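Local coordinates for 182aa long hypothetical protein (Pyrococcus horikoshii, PDB 2GAN) that probably transfers an acetyl group from acetyl-coenzyme A to a still unidentified acceptor, as a putative acetyltransferase of the GNAT family, at residues I94-E99 against Y143-P148; E110-D115 against T126-A131. All coordinates share one frame; numbering follows the deposited sequence.

From the N terminus, the chain first lays down strands 2-6, 68-74 and 78-85; the loop after these carries 94-99, one side of contact 1. Strand 106-114 then supplies 110-115 for contact 2, which closes a short loop of ten residues when helix 123-137 folds back with 126-131. That loop holds the Q-x-x-G-x-G sequence that in GNAT enzymes usually meets the pyrophosphate of the coenzyme. Strand 141-146, parallel beside strand 106-114 in the same sheet, returns to complete contact 1 through 143-148, a wider closure of 43 residues that encloses the smaller one. The two contacts meet where W96 CZ2 packs 4.2 Å from E110 OE2, and both border the second subunit.

Contact 1. Residues I94-E99 against Y143-P148; sequences IWWVPE and YVVTFP
W95 and W96, the two central residues of a type I beta turn from I94 to V97, reach F147 just past the end of strand 141-146 and V145 within it, the last strand of the main GNAT sheet within the chain. The turn is closed by V97 N bonding to I94 O at 3.0 Å, and it sets the two indoles against each other, W96 CD1 over a face of W95. W95 meets the phenyl ring through the rim of its benzo ring: CZ2 lies 3.6 Å from F147 CE1, which comes in near the indole plane, while W95 also meets the ring of F171 of the second subunit at a steep angle. W96 instead offers a face. With CG placed between the backbone N and the carbonyl carbon (chi1 54°), its indole lies broadside to the strand, and V145 CB sits 3.4 Å from the centroid of the six-membered ring, 10° off the normal, a CH-pi contact. The opposite face carries I94 CG2 and V97 CG2, and W95 NE1 stands at the edge in plane, so neighbours on three sides fix how the indole is turned. Replacing W96 with an alanine would probably open a gap between loop and strand, with V145 losing its aromatic surface. The valine methyls lie toward the pyrrole side, CG1 3.5 Å from W96 CE2 and CG2 3.7 Å from W96 CD2.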
loop_
_atom_site.group_PDB
_atom_site.type_symbol
_atom_site.label_atom_id
_atom_site.label_comp_id
_atom_site.label_asym_id
_atom_site.label_seq_id
_atom_site.Cartn_x
_atom_site.Cartn_y
_atom_site.Cartn_z
ATOM N N ILE A 94 -0.898 3.681 -24.451
ATOM C CA ILE A 94 -0.860 3.551 -23.006
ATOM C C ILE A 94 0.518 3.031 -22.633
ATOM O O ILE A 94 0.880 1.897 -22.955
ATOM C CB ILE A 94 -1.971 2.620 -22.528
ATOM C CG1 ILE A 94 -3.310 3.253 -22.896
ATOM C CG2 ILE A 94 -1.910 2.442 -21.008
ATOM C CD1 ILE A 94 -4.402 2.262 -23.072
ATOM N N TRP A 95 1.275 3.879 -21.941
ATOM C CA TRP A 95 2.657 3.584 -21.575
ATOM C C TRP A 95 2.974 2.226 -20.952
ATOM O O TRP A 95 4.035 1.666 -21.218
ATOM C CB TRP A 95 3.224 4.707 -20.684
ATOM C CG TRP A 95 2.730 4.695 -19.265
ATOM C CD1 TRP A 95 1.605 5.301 -18.779
ATOM C CD2 TRP A 95 3.324 4.008 -18.155
ATOM N NE1 TRP A 95 1.461 5.032 -17.436
ATOM C CE2 TRP A 95 2.500 4.241 -17.029
ATOM C CE3 TRP A 95 4.465 3.216 -18.005
ATOM C CZ2 TRP A 95 2.790 3.712 -15.764
ATOM C CZ3 TRP A 95 4.754 2.689 -16.748
ATOM C CH2 TRP A 95 3.918 2.940 -15.646
ATOM N N TRP A 96 2.078 1.681 -20.138
ATOM C CA TRP A 96 2.375 0.394 -19.516
ATOM C C TRP A 96 1.871 -0.821 -20.306
ATOM O O TRP A 96 2.246 -1.949 -20.002
ATOM C CB TRP A 96 1.827 0.347 -18.074
ATOM C CG TRP A 96 0.369 0.680 -17.947
ATOM C CD1 TRP A 96 -0.189 1.932 -17.810
ATOM C CD2 TRP A 96 -0.728 -0.238 -18.013
ATOM N NE1 TRP A 96 -1.553 1.838 -17.800
ATOM C CE2 TRP A 96 -1.914 0.521 -17.922
ATOM C CE3 TRP A 96 -0.822 -1.631 -18.149
ATOM C CZ2 TRP A 96 -3.188 -0.066 -17.956
ATOM C CZ3 TRP A 96 -2.084 -2.218 -18.185
ATOM C CH2 TRP A 96 -3.253 -1.434 -18.090
ATOM N N VAL A 97 1.053 -0.593 -21.329
ATOM C CA VAL A 97 0.488 -1.690 -22.122
ATOM C C VAL A 97 1.391 -2.421 -23.128
ATOM O O VAL A 97 1.763 -1.881 -24.164
ATOM C CB VAL A 97 -0.781 -1.221 -22.868
ATOM C CG1 VAL A 97 -1.300 -2.332 -23.777
ATOM C CG2 VAL A 97 -1.855 -0.839 -21.852
ATOM N N PRO A 98 1.728 -3.690 -22.842
ATOM C CA PRO A 98 2.582 -4.463 -23.747
ATOM C C PRO A 98 1.816 -4.969 -24.975
ATOM O O PRO A 98 0.582 -4.916 -25.032
ATOM C CB PRO A 98 3.059 -5.608 -22.863
ATOM C CG PRO A 98 1.825 -5.913 -22.068
ATOM C CD PRO A 98 1.333 -4.505 -21.678
ATOM N N GLU A 99 2.569 -5.468 -25.950
ATOM C CA GLU A 99 2.001 -5.989 -27.184
ATOM C C GLU A 99 1.011 -7.128 -26.922
ATOM O O GLU A 99 0.040 -7.293 -27.660
ATOM C CB GLU A 99 3.144 -6.443 -28.114
ATOM C CG GLU A 99 2.989 -7.813 -28.792
ATOM C CD GLU A 99 3.380 -8.988 -27.888
ATOM O OE1 GLU A 99 4.464 -8.935 -27.255
ATOM O OE2 GLU A 99 2.613 -9.976 -27.835
ATOM N N TYR A 143 -8.626 -5.595 -17.390
ATOM C CA TYR A 143 -7.209 -5.570 -17.008
ATOM C C TYR A 143 -6.927 -4.276 -16.249
ATOM O O TYR A 143 -7.543 -3.247 -16.524
ATOM C CB TYR A 143 -6.310 -5.591 -18.242
ATOM C CG TYR A 143 -6.212 -6.917 -18.952
ATOM C CD1 TYR A 143 -5.171 -7.792 -18.674
ATOM C CD2 TYR A 143 -7.151 -7.290 -19.915
ATOM C CE1 TYR A 143 -5.054 -9.007 -19.335
ATOM C CE2 TYR A 143 -7.047 -8.507 -20.582
ATOM C CZ TYR A 143 -5.991 -9.359 -20.286
ATOM O OH TYR A 143 -5.860 -10.557 -20.943
ATOM N N VAL A 144 -5.995 -4.323 -15.299
ATOM C CA VAL A 144 -5.621 -3.135 -14.528
ATOM C C VAL A 144 -4.118 -3.120 -14.316
ATOM O O VAL A 144 -3.455 -4.143 -14.484
ATOM C CB VAL A 144 -6.281 -3.097 -13.125
ATOM C CG1 VAL A 144 -7.766 -2.860 -13.246
ATOM C CG2 VAL A 144 -5.990 -4.389 -12.377
ATOM N N VAL A 145 -3.579 -1.958 -13.952
ATOM C CA VAL A 145 -2.153 -1.839 -13.694
ATOM C C VAL A 145 -2.001 -1.342 -12.266
ATOM O O VAL A 145 -2.845 -0.595 -11.777
ATOM C CB VAL A 145 -1.459 -0.838 -14.665
ATOM C CG1 VAL A 145 -1.952 0.587 -14.414
ATOM C CG2 VAL A 145 0.052 -0.915 -14.486
ATOM N N THR A 146 -0.945 -1.784 -11.593
ATOM C CA THR A 146 -0.697 -1.363 -10.226
ATOM C C THR A 146 0.792 -1.148 -10.060
ATOM O O THR A 146 1.597 -1.740 -10.767
ATOM C CB THR A 146 -1.165 -2.418 -9.207
ATOM O OG1 THR A 146 -0.338 -3.576 -9.326
ATOM C CG2 THR A 146 -2.605 -2.797 -9.465
ATOM N N PHE A 147 1.142 -0.316 -9.097
ATOM C CA PHE A 147 2.527 0.022 -8.844
ATOM C C PHE A 147 2.962 -0.442 -7.460
ATOM O O PHE A 147 2.701 0.221 -6.463
ATOM C CB PHE A 147 2.658 1.524 -8.982
ATOM C CG PHE A 147 1.992 2.061 -10.216
ATOM C CD1 PHE A 147 2.517 1.784 -11.475
ATOM C CD2 PHE A 147 0.831 2.821 -10.122
ATOM C CE1 PHE A 147 1.898 2.256 -12.625
ATOM C CE2 PHE A 147 0.202 3.300 -11.266
ATOM C CZ PHE A 147 0.737 3.019 -12.523
ATOM N N PRO A 148 3.659 -1.585 -7.389
ATOM C CA PRO A 148 4.112 -2.119 -6.100
ATOM C C PRO A 148 4.989 -1.206 -5.242
ATOM O O PRO A 148 4.965 -1.307 -4.018
ATOM C CB PRO A 148 4.808 -3.431 -6.492
ATOM C CG PRO A 148 5.299 -3.161 -7.870
ATOM C CD PRO A 148 4.162 -2.402 -8.509
#

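Contact 2. Residues E110-D115 against T126-A131. With SO4 (sulfate ion), chain D.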
loop_
_atom_site.group_PDB
_atom_site.type_symbol
_atom_site.label_atom_id
_atom_site.label_comp_id
_atom_site.label_asym_id
_atom_site.label_seq_id
_atom_site.Cartn_x
_atom_site.Cartn_y
_atom_site.Cartn_z
ATOM N N GLU A 110 -9.253 1.897 -15.190
ATOM C CA GLU A 110 -8.308 2.790 -14.536
ATOM C C GLU A 110 -9.062 3.975 -13.957
ATOM O O GLU A 110 -10.299 4.020 -14.006
ATOM C CB GLU A 110 -7.225 3.252 -15.533
ATOM C CG GLU A 110 -7.719 3.947 -16.797
ATOM C CD GLU A 110 -6.637 4.054 -17.891
ATOM O OE1 GLU A 110 -6.787 4.897 -18.796
ATOM O OE2 GLU A 110 -5.645 3.295 -17.860
ATOM N N PHE A 111 -8.330 4.921 -13.375
ATOM C CA PHE A 111 -8.963 6.105 -12.801
ATOM C C PHE A 111 -10.042 5.668 -11.808
ATOM O O PHE A 111 -11.126 6.251 -11.755
ATOM C CB PHE A 111 -9.582 6.927 -13.932
ATOM C CG PHE A 111 -9.766 8.374 -13.607
ATOM C CD1 PHE A 111 -11.038 8.924 -13.532
ATOM C CD2 PHE A 111 -8.665 9.208 -13.454
ATOM C CE1 PHE A 111 -11.214 10.288 -13.318
ATOM C CE2 PHE A 111 -8.825 10.571 -13.240
ATOM C CZ PHE A 111 -10.097 11.115 -13.174
ATOM N N PHE A 112 -9.724 4.629 -11.035
ATOM C CA PHE A 112 -10.627 4.053 -10.040
ATOM C C PHE A 112 -10.285 4.596 -8.664
ATOM O O PHE A 112 -9.277 4.218 -8.086
ATOM C CB PHE A 112 -10.465 2.531 -10.011
ATOM C CG PHE A 112 -11.299 1.834 -8.960
ATOM C CD1 PHE A 112 -10.828 0.672 -8.346
ATOM C CD2 PHE A 112 -12.558 2.303 -8.612
ATOM C CE1 PHE A 112 -11.596 -0.015 -7.401
ATOM C CE2 PHE A 112 -13.339 1.622 -7.664
ATOM C CZ PHE A 112 -12.852 0.461 -7.060
ATOM N N VAL A 113 -11.130 5.463 -8.129
ATOM C CA VAL A 113 -10.851 6.010 -6.821
ATOM C C VAL A 113 -12.122 6.274 -6.051
ATOM O O VAL A 113 -13.218 6.204 -6.601
ATOM C CB VAL A 113 -10.043 7.321 -6.937
ATOM C CG1 VAL A 113 -10.991 8.514 -6.981
ATOM C CG2 VAL A 113 -9.066 7.418 -5.791
ATOM N N VAL A 114 -11.969 6.569 -4.770
ATOM C CA VAL A 114 -13.111 6.868 -3.921
ATOM C C VAL A 114 -12.742 8.011 -2.985
ATOM O O VAL A 114 -11.632 8.057 -2.469
ATOM C CB VAL A 114 -13.523 5.651 -3.071
ATOM C CG1 VAL A 114 -14.613 6.062 -2.090
ATOM C CG2 VAL A 114 -14.026 4.530 -3.968
ATOM N N ASP A 115 -13.678 8.932 -2.785
ATOM C CA ASP A 115 -13.464 10.071 -1.905
ATOM C C ASP A 115 -13.016 9.513 -0.556
ATOM O O ASP A 115 -13.682 8.650 0.022
ATOM C CB ASP A 115 -14.766 10.865 -1.754
ATOM C CG ASP A 115 -14.572 12.185 -1.028
ATOM O OD1 ASP A 115 -14.967 13.226 -1.591
ATOM O OD2 ASP A 115 -14.035 12.186 0.099
ATOM N N THR A 126 -19.269 -1.090 -5.880
ATOM C CA THR A 126 -20.314 -0.770 -6.849
ATOM C C THR A 126 -19.711 -0.299 -8.159
ATOM O O THR A 126 -20.137 -0.712 -9.244
ATOM C CB THR A 126 -21.245 0.341 -6.306
ATOM O OG1 THR A 126 -22.008 -0.171 -5.210
ATOM C CG2 THR A 126 -22.188 0.848 -7.393
ATOM N N LEU A 127 -18.728 0.589 -8.060
ATOM C CA LEU A 127 -18.075 1.089 -9.252
ATOM C C LEU A 127 -17.378 -0.054 -9.984
ATOM O O LEU A 127 -17.691 -0.330 -11.141
ATOM C CB LEU A 127 -17.075 2.194 -8.889
ATOM C CG LEU A 127 -17.705 3.558 -8.570
ATOM C CD1 LEU A 127 -16.631 4.543 -8.141
ATOM C CD2 LEU A 127 -18.428 4.078 -9.812
ATOM N N LEU A 128 -16.465 -0.741 -9.301
ATOM C CA LEU A 128 -15.716 -1.841 -9.911
ATOM C C LEU A 128 -16.643 -2.875 -10.557
ATOM O O LEU A 128 -16.453 -3.245 -11.720
ATOM C CB LEU A 128 -14.810 -2.511 -8.871
ATOM C CG LEU A 128 -13.739 -3.488 -9.376
ATOM C CD1 LEU A 128 -12.863 -2.821 -10.441
ATOM C CD2 LEU A 128 -12.888 -3.944 -8.202
ATOM N N GLU A 129 -17.646 -3.334 -9.810
ATOM C CA GLU A 129 -18.601 -4.304 -10.337
ATOM C C GLU A 129 -19.239 -3.768 -11.614
ATOM O O GLU A 129 -19.358 -4.477 -12.611
ATOM C CB GLU A 129 -19.695 -4.598 -9.305
ATOM C CG GLU A 129 -20.869 -5.397 -9.870
ATOM C CD GLU A 129 -21.977 -5.630 -8.851
ATOM O OE1 GLU A 129 -22.490 -4.634 -8.280
ATOM O OE2 GLU A 129 -22.335 -6.814 -8.631
ATOM N N PHE A 130 -19.661 -2.512 -11.584
ATOM C CA PHE A 130 -20.274 -1.918 -12.766
ATOM C C PHE A 130 -19.293 -1.937 -13.943
ATOM O O PHE A 130 -19.655 -2.317 -15.048
ATOM C CB PHE A 130 -20.707 -0.482 -12.470
ATOM C CG PHE A 130 -21.429 0.182 -13.604
ATOM C CD1 PHE A 130 -20.724 0.800 -14.627
ATOM C CD2 PHE A 130 -22.820 0.185 -13.653
ATOM C CE1 PHE A 130 -21.393 1.420 -15.682
ATOM C CE2 PHE A 130 -23.497 0.802 -14.704
ATOM C CZ PHE A 130 -22.778 1.419 -15.722
ATOM N N ALA A 131 -18.046 -1.546 -13.681
ATOM C CA ALA A 131 -17.006 -1.491 -14.701
ATOM C C ALA A 131 -16.681 -2.854 -15.294
ATOM O O ALA A 131 -16.531 -2.992 -16.507
ATOM C CB ALA A 131 -15.742 -0.863 -14.123
HETATM S S SO4 D . -4.656 5.404 -12.969
HETATM O O1 SO4 D . -5.156 5.604 -11.594
HETATM O O2 SO4 D . -4.310 3.981 -13.184
HETATM O O3 SO4 D . -3.455 6.238 -13.156
HETATM O O4 SO4 D . -5.697 5.793 -13.932
#
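F112 of strand 106-114 brings the far end of its ring, CE2 and CZ, against L127 and L128 of helix 123-137, a worked example of how the first strand and the helix of a beta-alpha-beta unit are packed together largely by one aromatic side chain. The axes of the two short segments run at 153°, close to antiparallel, as expected of a helix that folds back over its own strand. At CB the side chain leaves the strand with CG anti to the backbone N (chi1 177°), which carries the ring out to the helix. Further along, CE2 lies 4.0 Å from L127 CB, and at the tip CZ lies 4.0 Å from L128 CB. The F112 side chain thus runs at a slant to that of L127 and at about a right angle to that of L128. L127 reaches past it, its CD1 packing 4.1 Å from V113 O, and Y153 OH of the second subunit is hydrogen-bonded to F112 O. Just before, the strand is irregular: F111 has a left-handed backbone (phi 54°), consistent with the beta bulge that GNAT enzymes carry in this strand. Its N donates along a bent path, at 2.8 Å, to O4 of a sulfate that R61 also holds; the ion probably comes from the crystallisation liquor, but its place is consistent with the site where GNAT relatives hold the acetyl carbonyl. Helix 123-137 lies against the sheet through F112 and through A131 on I82 of strand 78-85, while helices 14-27 and 47-65 pack on F111.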